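Local coordinates for protein UDP-glucose 6-dehydrogenase (Pyrobaculum islandicum, PDB 3VTF) that probably catalyses the NAD+-dependent oxidation of UDP-glucose to UDP-glucuronate, in a cleft between two alpha/beta domains where it binds UDP-glucose, at residues L177-A182 against D349-R354; L278-G281 against F285-D288; M375-A380 against V388-D393; E58-R61 against P65-Y68. All blocks are in the same frame, centred on the assembly; numbering follows the deposited sequence.

Contact 1: L177-A182 against D349-R354. With UPG (uridine-5'-diphosphate-glucose), chain B.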
# COMPACT_ATOMS: atom_id res chain seq x y z
N LEU A 177 -15.13 -11.35 0.60
CA LEU A 177 -14.87 -12.65 1.20
C LEU A 177 -13.51 -13.16 0.69
O LEU A 177 -13.27 -13.14 -0.50
CB LEU A 177 -15.96 -13.67 0.71
CG LEU A 177 -17.43 -13.28 1.13
CD1 LEU A 177 -18.26 -14.54 0.98
CD2 LEU A 177 -17.53 -12.73 2.58
N ARG A 178 -12.69 -13.73 1.57
CA ARG A 178 -11.54 -14.52 1.07
C ARG A 178 -11.82 -16.00 1.12
O ARG A 178 -12.40 -16.55 2.11
CB ARG A 178 -10.24 -14.23 1.84
CG ARG A 178 -10.10 -12.78 2.19
CD ARG A 178 -8.87 -12.56 3.04
NE ARG A 178 -9.02 -12.99 4.42
CZ ARG A 178 -9.70 -12.35 5.36
NH1 ARG A 178 -10.32 -11.21 5.11
NH2 ARG A 178 -9.74 -12.88 6.58
N GLU A 179 -11.38 -16.68 0.08
CA GLU A 179 -11.47 -18.12 0.10
C GLU A 179 -10.67 -18.64 1.27
O GLU A 179 -9.60 -18.07 1.63
CB GLU A 179 -10.90 -18.70 -1.17
CG GLU A 179 -11.92 -19.15 -2.17
CD GLU A 179 -11.28 -19.98 -3.29
OE1 GLU A 179 -10.95 -21.19 -3.10
OE2 GLU A 179 -11.16 -19.40 -4.36
N GLY A 180 -11.16 -19.70 1.91
CA GLY A 180 -10.46 -20.16 3.10
C GLY A 180 -10.92 -19.57 4.38
O GLY A 180 -10.88 -20.23 5.41
N SER A 181 -11.44 -18.35 4.35
CA SER A 181 -12.09 -17.81 5.56
C SER A 181 -13.47 -17.11 5.20
O SER A 181 -13.79 -16.11 5.76
CB SER A 181 -11.15 -16.86 6.27
OG SER A 181 -10.67 -15.85 5.38
N ALA A 182 -14.20 -17.63 4.22
CA ALA A 182 -15.31 -16.87 3.66
C ALA A 182 -16.45 -16.72 4.70
O ALA A 182 -17.11 -15.69 4.79
CB ALA A 182 -15.80 -17.62 2.45
N ASP A 349 -8.57 -25.31 -4.74
CA ASP A 349 -8.61 -24.43 -5.93
C ASP A 349 -7.21 -24.22 -6.55
O ASP A 349 -6.28 -23.72 -5.87
CB ASP A 349 -9.21 -23.07 -5.47
CG ASP A 349 -9.55 -22.15 -6.61
OD1 ASP A 349 -9.13 -22.39 -7.75
OD2 ASP A 349 -10.25 -21.15 -6.36
N VAL A 350 -7.03 -24.59 -7.83
CA VAL A 350 -5.80 -24.31 -8.59
C VAL A 350 -5.90 -23.17 -9.61
O VAL A 350 -5.01 -22.97 -10.40
CB VAL A 350 -5.34 -25.60 -9.27
CG1 VAL A 350 -4.98 -26.62 -8.15
CG2 VAL A 350 -6.46 -26.11 -10.16
N ARG A 351 -6.99 -22.38 -9.61
CA ARG A 351 -7.14 -21.40 -10.68
C ARG A 351 -6.01 -20.38 -10.63
O ARG A 351 -5.72 -19.88 -9.53
CB ARG A 351 -8.53 -20.68 -10.56
CG ARG A 351 -9.70 -21.66 -10.96
CD ARG A 351 -11.06 -21.00 -10.73
NE ARG A 351 -11.38 -20.92 -9.29
CZ ARG A 351 -12.50 -20.37 -8.85
NH1 ARG A 351 -13.37 -19.82 -9.72
NH2 ARG A 351 -12.76 -20.31 -7.60
N GLU A 352 -5.37 -20.14 -11.77
CA GLU A 352 -4.23 -19.21 -11.86
C GLU A 352 -3.12 -19.58 -10.82
O GLU A 352 -2.39 -18.71 -10.35
CB GLU A 352 -4.70 -17.73 -11.69
CG GLU A 352 -5.57 -17.22 -12.85
CD GLU A 352 -4.84 -17.42 -14.18
OE1 GLU A 352 -3.66 -17.01 -14.31
OE2 GLU A 352 -5.44 -18.03 -15.07
N SER A 353 -3.00 -20.87 -10.49
CA SER A 353 -2.07 -21.29 -9.39
C SER A 353 -0.64 -21.01 -9.88
O SER A 353 -0.29 -21.37 -11.03
CB SER A 353 -2.16 -22.81 -9.23
OG SER A 353 -1.05 -23.35 -8.51
N ARG A 354 0.19 -20.39 -9.05
CA ARG A 354 1.63 -20.22 -9.42
C ARG A 354 2.40 -21.58 -9.48
O ARG A 354 3.37 -21.75 -10.25
CB ARG A 354 2.38 -19.32 -8.42
CG ARG A 354 1.69 -18.07 -8.04
CD ARG A 354 1.39 -17.09 -9.10
NE ARG A 354 0.31 -17.45 -10.04
CZ ARG A 354 0.34 -17.02 -11.31
NH1 ARG A 354 -0.55 -17.39 -12.21
NH2 ARG A 354 1.32 -16.20 -11.68
N1 UPG B . -0.53 -13.79 -1.54
C2 UPG B . 0.85 -13.45 -1.62
N3 UPG B . 1.40 -12.73 -0.64
C4 UPG B . 0.61 -12.26 0.40
C5 UPG B . -0.79 -12.55 0.51
C6 UPG B . -1.34 -13.31 -0.55
O2 UPG B . 1.58 -13.85 -2.59
O4 UPG B . 1.17 -11.53 1.28
C1C UPG B . -1.06 -14.57 -2.69
C2C UPG B . -1.75 -15.82 -2.18
O2C UPG B . -0.86 -16.93 -2.07
C3C UPG B . -2.81 -16.06 -3.29
C4C UPG B . -3.18 -14.66 -3.77
O4C UPG B . -2.15 -13.80 -3.23
O3C UPG B . -2.17 -16.70 -4.42
C5C UPG B . -4.55 -14.17 -3.26
O5C UPG B . -4.65 -14.53 -1.87
PA UPG B . -6.05 -14.16 -1.02
O1A UPG B . -6.25 -12.61 -0.95
O2A UPG B . -6.10 -15.07 0.24
O3A UPG B . -7.11 -14.95 -1.95
PB UPG B . -8.63 -14.58 -2.44
O1B UPG B . -9.54 -15.64 -1.89
O2B UPG B . -8.30 -14.61 -3.96
O3B UPG B . -9.14 -13.21 -1.82
C1' UPG B . -9.08 -11.97 -2.59
C2' UPG B . -9.19 -10.83 -1.60
C3' UPG B . -10.64 -10.81 -1.05
C4' UPG B . -11.60 -10.68 -2.27
C5' UPG B . -11.45 -11.99 -3.13
C6' UPG B . -12.29 -12.05 -4.43
O2' UPG B . -8.26 -11.32 -0.56
O3' UPG B . -10.75 -9.69 -0.19
O4' UPG B . -12.94 -10.66 -1.74
O5' UPG B . -10.08 -11.90 -3.61
O6' UPG B . -12.50 -10.71 -4.94

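Contact 2: L278-G281 against F285-D288. With UPG (uridine-5'-diphosphate-glucose), chain B.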
# COMPACT_ATOMS: atom_id res chain seq x y z
N LEU A 278 6.26 -16.04 -4.92
CA LEU A 278 5.93 -16.33 -6.32
C LEU A 278 4.86 -15.46 -6.91
O LEU A 278 4.61 -15.52 -8.13
CB LEU A 278 5.48 -17.78 -6.46
CG LEU A 278 6.51 -18.88 -6.36
CD1 LEU A 278 5.74 -20.17 -6.73
CD2 LEU A 278 7.50 -18.62 -7.47
N GLY A 279 4.20 -14.67 -6.07
CA GLY A 279 3.16 -13.70 -6.53
C GLY A 279 1.77 -14.17 -6.23
O GLY A 279 1.58 -15.23 -5.57
N PHE A 280 0.76 -13.49 -6.79
CA PHE A 280 -0.65 -13.91 -6.44
C PHE A 280 -1.24 -14.73 -7.56
O PHE A 280 -1.02 -14.42 -8.77
CB PHE A 280 -1.51 -12.64 -6.14
CG PHE A 280 -1.27 -11.48 -7.15
CD1 PHE A 280 -2.03 -11.41 -8.32
CD2 PHE A 280 -0.34 -10.48 -6.91
CE1 PHE A 280 -1.86 -10.42 -9.26
CE2 PHE A 280 -0.13 -9.45 -7.83
CZ PHE A 280 -0.90 -9.43 -9.04
N GLY A 281 -2.02 -15.78 -7.20
CA GLY A 281 -2.79 -16.50 -8.17
C GLY A 281 -4.27 -16.44 -7.73
O GLY A 281 -4.72 -15.46 -7.08
N PHE A 285 -7.35 -11.92 -8.11
CA PHE A 285 -6.45 -10.81 -8.24
C PHE A 285 -5.85 -10.66 -9.66
O PHE A 285 -5.76 -9.54 -10.15
CB PHE A 285 -5.26 -10.98 -7.23
CG PHE A 285 -5.56 -10.48 -5.83
CD1 PHE A 285 -6.87 -10.04 -5.46
CD2 PHE A 285 -4.54 -10.38 -4.91
CE1 PHE A 285 -7.11 -9.59 -4.17
CE2 PHE A 285 -4.79 -9.87 -3.65
CZ PHE A 285 -6.09 -9.53 -3.27
N PRO A 286 -5.39 -11.75 -10.30
CA PRO A 286 -4.80 -11.58 -11.65
C PRO A 286 -5.86 -10.97 -12.58
O PRO A 286 -5.57 -9.96 -13.22
CB PRO A 286 -4.42 -13.00 -12.09
CG PRO A 286 -4.28 -13.76 -10.72
CD PRO A 286 -5.43 -13.17 -9.91
N LYS A 287 -7.06 -11.52 -12.59
CA LYS A 287 -8.03 -11.09 -13.63
C LYS A 287 -8.65 -9.75 -13.26
O LYS A 287 -8.97 -8.91 -14.15
CB LYS A 287 -9.02 -12.21 -13.94
CG LYS A 287 -10.04 -12.63 -12.84
CD LYS A 287 -11.33 -11.80 -12.84
CE LYS A 287 -12.35 -12.38 -11.84
NZ LYS A 287 -13.41 -11.37 -11.65
N ASP A 288 -8.82 -9.47 -11.93
CA ASP A 288 -9.37 -8.10 -11.58
C ASP A 288 -8.38 -7.03 -11.88
O ASP A 288 -8.73 -5.94 -12.22
CB ASP A 288 -9.79 -7.97 -10.08
CG ASP A 288 -10.99 -8.91 -9.76
OD1 ASP A 288 -11.76 -9.21 -10.68
OD2 ASP A 288 -11.19 -9.32 -8.58
N1 UPG B . -0.53 -13.79 -1.54
C2 UPG B . 0.85 -13.45 -1.62
N3 UPG B . 1.40 -12.73 -0.64
C4 UPG B . 0.61 -12.26 0.40
C5 UPG B . -0.79 -12.55 0.51
C6 UPG B . -1.34 -13.31 -0.55
O2 UPG B . 1.58 -13.85 -2.59
O4 UPG B . 1.17 -11.53 1.28
C1C UPG B . -1.06 -14.57 -2.69
C2C UPG B . -1.75 -15.82 -2.18
O2C UPG B . -0.86 -16.93 -2.07
C3C UPG B . -2.81 -16.06 -3.29
C4C UPG B . -3.18 -14.66 -3.77
O4C UPG B . -2.15 -13.80 -3.23
O3C UPG B . -2.17 -16.70 -4.42
C5C UPG B . -4.55 -14.17 -3.26
O5C UPG B . -4.65 -14.53 -1.87
PA UPG B . -6.05 -14.16 -1.02
O1A UPG B . -6.25 -12.61 -0.95
O2A UPG B . -6.10 -15.07 0.24
O3A UPG B . -7.11 -14.95 -1.95
PB UPG B . -8.63 -14.58 -2.44
O1B UPG B . -9.54 -15.64 -1.89
O2B UPG B . -8.30 -14.61 -3.96
O3B UPG B . -9.14 -13.21 -1.82
C1' UPG B . -9.08 -11.97 -2.59
C2' UPG B . -9.19 -10.83 -1.60
C3' UPG B . -10.64 -10.81 -1.05
C4' UPG B . -11.60 -10.68 -2.27
C5' UPG B . -11.45 -11.99 -3.13
C6' UPG B . -12.29 -12.05 -4.43
O2' UPG B . -8.26 -11.32 -0.56
O3' UPG B . -10.75 -9.69 -0.19
O4' UPG B . -12.94 -10.66 -1.74
O5' UPG B . -10.08 -11.90 -3.61
O6' UPG B . -12.50 -10.71 -4.94
O HOH W 1 -7.10 -14.21 -6.43

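Contact 3: M375-A380 against V388-D393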
# COMPACT_ATOMS: atom_id res chain seq x y z
N MET A 375 -4.23 -31.10 -0.91
CA MET A 375 -5.63 -31.19 -1.34
C MET A 375 -5.87 -31.08 -2.84
O MET A 375 -6.81 -31.64 -3.35
CB MET A 375 -6.48 -30.16 -0.65
CG MET A 375 -6.53 -30.34 0.85
SD MET A 375 -7.58 -29.03 1.49
CE MET A 375 -9.20 -29.70 0.99
N ALA A 376 -5.03 -30.37 -3.58
CA ALA A 376 -5.48 -29.90 -4.91
C ALA A 376 -5.06 -30.81 -6.04
O ALA A 376 -5.10 -30.41 -7.20
CB ALA A 376 -4.94 -28.45 -5.13
N MET A 377 -4.63 -32.05 -5.76
CA MET A 377 -3.95 -32.78 -6.85
C MET A 377 -4.95 -33.25 -7.88
O MET A 377 -4.64 -33.33 -9.05
CB MET A 377 -3.11 -33.95 -6.31
CG MET A 377 -1.84 -33.47 -5.59
SD MET A 377 -0.70 -34.81 -5.10
CE MET A 377 -0.11 -35.06 -6.70
N GLU A 378 -6.16 -33.52 -7.45
CA GLU A 378 -7.20 -33.99 -8.40
C GLU A 378 -7.55 -32.83 -9.32
O GLU A 378 -7.53 -32.95 -10.56
CB GLU A 378 -8.47 -34.52 -7.68
CG GLU A 378 -8.46 -36.05 -7.44
CD GLU A 378 -7.68 -36.92 -8.49
OE1 GLU A 378 -8.21 -37.25 -9.59
OE2 GLU A 378 -6.52 -37.35 -8.20
N LYS A 379 -7.76 -31.66 -8.71
CA LYS A 379 -8.05 -30.47 -9.53
C LYS A 379 -6.88 -30.14 -10.45
O LYS A 379 -7.07 -29.80 -11.60
CB LYS A 379 -8.48 -29.29 -8.65
CG LYS A 379 -9.86 -29.52 -8.07
CD LYS A 379 -10.45 -28.24 -7.54
CE LYS A 379 -11.92 -28.17 -7.92
NZ LYS A 379 -12.62 -28.91 -6.87
N ALA A 380 -5.63 -30.27 -9.96
CA ALA A 380 -4.48 -29.95 -10.78
C ALA A 380 -4.38 -30.95 -11.95
O ALA A 380 -3.97 -30.57 -13.02
CB ALA A 380 -3.21 -30.01 -9.96
N VAL A 388 2.75 -34.62 -15.59
CA VAL A 388 3.62 -34.70 -14.39
C VAL A 388 3.33 -35.99 -13.63
O VAL A 388 2.25 -36.57 -13.77
CB VAL A 388 3.41 -33.45 -13.50
CG1 VAL A 388 3.58 -32.17 -14.35
CG2 VAL A 388 2.03 -33.44 -12.91
N THR A 389 4.26 -36.39 -12.76
CA THR A 389 3.99 -37.41 -11.76
C THR A 389 3.42 -36.79 -10.52
O THR A 389 4.00 -35.83 -9.96
CB THR A 389 5.29 -38.22 -11.41
OG1 THR A 389 5.93 -38.60 -12.64
CG2 THR A 389 5.01 -39.45 -10.49
N TYR A 390 2.29 -37.36 -10.06
CA TYR A 390 1.68 -36.95 -8.82
C TYR A 390 2.20 -37.81 -7.65
O TYR A 390 2.02 -39.02 -7.65
CB TYR A 390 0.17 -37.06 -8.92
CG TYR A 390 -0.33 -36.25 -10.06
CD1 TYR A 390 -0.32 -36.77 -11.33
CD2 TYR A 390 -0.75 -34.92 -9.87
CE1 TYR A 390 -0.74 -36.00 -12.42
CE2 TYR A 390 -1.15 -34.12 -10.95
CZ TYR A 390 -1.19 -34.67 -12.22
OH TYR A 390 -1.56 -33.92 -13.32
N VAL A 391 2.79 -37.18 -6.63
CA VAL A 391 3.36 -37.90 -5.49
C VAL A 391 2.51 -37.74 -4.23
O VAL A 391 2.23 -36.63 -3.77
CB VAL A 391 4.83 -37.45 -5.24
CG1 VAL A 391 5.46 -38.20 -4.08
CG2 VAL A 391 5.64 -37.70 -6.49
N GLU A 392 2.11 -38.84 -3.61
CA GLU A 392 1.22 -38.72 -2.47
C GLU A 392 1.92 -38.16 -1.23
O GLU A 392 1.29 -37.53 -0.38
CB GLU A 392 0.54 -40.09 -2.14
CG GLU A 392 -0.05 -40.75 -3.38
CD GLU A 392 -1.17 -39.90 -4.06
OE1 GLU A 392 -1.95 -39.28 -3.31
OE2 GLU A 392 -1.27 -39.82 -5.32
N ASP A 393 3.19 -38.48 -1.07
CA ASP A 393 3.92 -38.11 0.21
C ASP A 393 4.96 -37.02 -0.13
O ASP A 393 5.84 -37.25 -0.95
CB ASP A 393 4.63 -39.34 0.75
CG ASP A 393 5.31 -39.09 2.10
OD1 ASP A 393 5.78 -37.96 2.44
OD2 ASP A 393 5.39 -40.08 2.83

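Contact 4: E58-R61 against P65-Y68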
# COMPACT_ATOMS: atom_id res chain seq x y z
N GLU A 58 -28.24 -30.02 -6.79
CA GLU A 58 -28.57 -31.34 -6.26
C GLU A 58 -27.68 -31.67 -5.07
O GLU A 58 -28.15 -32.19 -4.08
CB GLU A 58 -28.38 -32.43 -7.32
CG GLU A 58 -29.44 -32.51 -8.42
CD GLU A 58 -29.12 -33.57 -9.45
OE1 GLU A 58 -28.93 -33.23 -10.64
OE2 GLU A 58 -29.04 -34.76 -9.07
N ARG A 59 -26.39 -31.39 -5.19
CA ARG A 59 -25.47 -31.61 -4.10
C ARG A 59 -25.75 -30.73 -2.89
O ARG A 59 -25.74 -31.21 -1.77
CB ARG A 59 -24.03 -31.44 -4.57
CG ARG A 59 -23.43 -32.72 -5.13
CD ARG A 59 -22.00 -32.53 -5.57
NE ARG A 59 -21.92 -31.72 -6.77
CZ ARG A 59 -20.80 -31.46 -7.42
NH1 ARG A 59 -20.82 -30.71 -8.52
NH2 ARG A 59 -19.66 -31.95 -6.97
N LEU A 60 -26.01 -29.46 -3.13
CA LEU A 60 -26.30 -28.50 -2.07
C LEU A 60 -27.61 -28.84 -1.34
O LEU A 60 -27.70 -28.69 -0.13
CB LEU A 60 -26.27 -27.06 -2.58
CG LEU A 60 -24.94 -26.43 -2.99
CD1 LEU A 60 -25.17 -25.06 -3.60
CD2 LEU A 60 -23.98 -26.33 -1.83
N ARG A 61 -28.61 -29.28 -2.08
CA ARG A 61 -29.85 -29.73 -1.45
C ARG A 61 -29.56 -30.92 -0.53
O ARG A 61 -30.25 -31.13 0.46
CB ARG A 61 -30.83 -30.19 -2.51
CG ARG A 61 -31.68 -29.06 -3.04
CD ARG A 61 -32.43 -29.61 -4.22
NE ARG A 61 -33.38 -28.63 -4.71
CZ ARG A 61 -33.84 -28.64 -5.94
NH1 ARG A 61 -33.46 -29.60 -6.81
NH2 ARG A 61 -34.72 -27.73 -6.26
N PRO A 65 -21.32 -29.84 0.16
CA PRO A 65 -20.75 -28.75 -0.59
C PRO A 65 -20.03 -29.28 -1.86
O PRO A 65 -19.42 -30.33 -1.81
CB PRO A 65 -19.76 -28.13 0.41
CG PRO A 65 -20.44 -28.35 1.72
CD PRO A 65 -21.08 -29.72 1.61
N HIS A 66 -20.13 -28.58 -3.00
CA HIS A 66 -19.38 -28.96 -4.21
C HIS A 66 -18.00 -28.34 -4.21
O HIS A 66 -17.24 -28.50 -5.15
CB HIS A 66 -20.15 -28.48 -5.45
CG HIS A 66 -20.41 -26.99 -5.43
ND1 HIS A 66 -21.15 -26.40 -4.45
CD2 HIS A 66 -19.93 -25.97 -6.25
CE1 HIS A 66 -21.16 -25.05 -4.64
NE2 HIS A 66 -20.45 -24.78 -5.76
N ILE A 67 -17.64 -27.64 -3.17
CA ILE A 67 -16.35 -26.89 -3.17
C ILE A 67 -15.87 -26.96 -1.77
O ILE A 67 -16.68 -27.15 -0.84
CB ILE A 67 -16.52 -25.36 -3.57
CG1 ILE A 67 -17.56 -24.63 -2.70
CG2 ILE A 67 -16.79 -25.24 -5.07
CD1 ILE A 67 -17.39 -23.10 -2.65
N TYR A 68 -14.56 -26.82 -1.57
CA TYR A 68 -14.07 -26.93 -0.22
C TYR A 68 -13.95 -25.58 0.41
O TYR A 68 -13.21 -24.75 -0.10
CB TYR A 68 -12.70 -27.62 -0.18
CG TYR A 68 -12.11 -27.52 1.15
CD1 TYR A 68 -12.71 -28.19 2.26
CD2 TYR A 68 -10.97 -26.73 1.38
CE1 TYR A 68 -12.14 -28.07 3.54
CE2 TYR A 68 -10.42 -26.62 2.65
CZ TYR A 68 -11.01 -27.31 3.70
OH TYR A 68 -10.48 -27.16 4.90
O HOH W 2 -19.57 -32.77 -3.79

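Contact 1: L177-A182 against D349-R354
Two loops that face each other across the UDP-glucose cleft meet where E179, on the NAD-binding side, reaches D349 and R351 on the UDP-binding side. The E179 chain runs extended beyond CG and ends with its carboxylate nearly coplanar with that of D349, the planes 15° apart and the side chains crossing at about a right angle. E179 OE2 stands 2.8 Å from D349 OD2, a meeting of two acceptors rather than a hydrogen bond. R351 holds D349 from the side, NE on OD1 at 3.1 Å and NH2 on OD2 at 2.9 Å. The R351 chain bends at chi3 (-73°), which folds its guanidinium back beside D349; the backbone N of R351 also donates a hydrogen bond to D349 OD1 at 2.8 Å, forming an Asx turn. From R351 NH2, predicted to serve NAD+ binding with its residue, a long salt bridge of 3.7 Å extends obliquely to E179 OE2. Backbone groups of 177-182 hold the ligand: E179 N donates to the diphosphate O1B at 2.9 Å, and L177 O accepts from the glucose O4' at 2.8 Å. E179, D349 and R351 form a salt-bridge network, in which the guanidinium would be expected to offset the close approach of the two acidic side chains.

Contact 2: L278-G281 against F285-D288
One water is gripped by three partners where G281 meets the start of helix 285-298: it donates to G281 O at 2.8 Å and to the ligand diphosphate O2B at 2.8 Å, and accepts from F285 N at 2.9 Å. The helix N-terminus therefore reaches the diphosphate through the water, just after C284, the predicted nucleophile. G281 N donates almost straight to the ribose hydroxyl O3C, at 2.9 Å and 176°. The aromatic rings form an offset edge-to-face pair, the edge of F285 turned toward the face of F280, with centroids 5.9 Å apart and planes at 76°. F280 CG sits in the crowded position between its backbone N and carbonyl carbon (chi1 43°), which brings F280 CD1 to 3.4 Å from F285 CB. P286 borders the F280 ring at its edge, and P286 CD lies 3.7 Å from G281 O. Beyond the pair, F285 CE1 lies 3.5 Å from C1' of the glucose, so the ring lines the sugar pocket. F280 rests on A236 and S240 of helix 221-251 and on V309 and N313 of helix 304-328, while F285 packs on N232 and L235 of helix 221-251.

Contact 3: M375-A380 against V388-D393
The first turn of helix 377-384 passes over strand 389-390 with the CA atoms of M377 and Y390 closest, 7.3 Å apart. M377 and Y390 both lean toward the opposing segment, and their side chains slide past each other in opposite directions. The tip of M377 lies near the edge of the Y390 ring; the modelled approach is too close for carbons, so the exact placing of CE is doubtful. M377 SD lies 3.7 Å from V391 O. Helix and strand belong to a beta-alpha-beta unit: strand 368-372 leads into the helix, and strand 389-390 then lies parallel to strand 368-372 as the outermost strand, within this chain, on one side of the parallel sheet of the UDP-binding domain. T389 bonds through its backbone to V369 and V371, and V391 to V371. One face of the Y390 ring carries V388 CG2, 3.5 Å above the plane and offset toward the rim, and the ring also makes a cation-pi contact with R381. The Y390 hydroxyl is hydrogen-bonded to G385 O, just past the end of the helix. A380 also leans toward the strand. A376, at the N-cap position, starts the helix: its O accepts from A380 N at 2.8 Å.

Contact 4: E58-R61 against P65-Y68
The first kind of interaction is face packing: R59 lays one face of its guanidinium over H66 CB, which sits 3.6 Å from R59 CZ and above the centre of the group. The imidazole plane is turned 60° from that of the guanidinium, and CB is the H66 side-chain atom that meets R59. R59 bends at chi3 (-71°), which carries the guanidinium round to that place, and R59 NE is bonded back to S55 O in its own helix. Van der Waals packing follows. L60 brings CD2 to the edge of the H66 ring, near its plane and 3.9 Å from H66 ND1; the same methyl lies 4.2 Å from P65 CA. H66 CG is set between its backbone N and carbonyl carbon (chi1 57°), which turns the ring toward the helix. H66 ND1 is buried here with no polar partner in the model, whereas H66 NE2 makes a weak hydrogen bond to L29 O. The polar link is a water, accepting from R59 NH2 at 3.3 Å and donating to P65 O at 3.1 Å. The loop that follows helix 54-61 folds back against its last turn, in the NAD-binding domain. L60 and P65 both pack on L76 of helix 72-81, and L60 and I67 on V34 of helix 31-43.

Contacts 1 and 2 share the bound UDP-glucose, their centres about 10 Å apart. Contact 1 bonds glucose and diphosphate through its backbone; contact 2 bonds the ribose, reaches the diphosphate through a water and lays F285 beside the glucose. They touch directly, R354 NE lying 3.5 Å from F280 O. Contact 3 is further out in the UDP-binding domain, its centre about 17 Å from that of contact 1, yet V350 CG1 reaches A376 CB at 3.5 Å. Contact 4, in the NAD-binding domain, does not touch contact 1, but the side chain of H66 is about 6 Å from that of D51, predicted to bind NAD+. Across the domains, M375 CE meets Y68 CD2 at 3.5 Å, joining contacts 3 and 4.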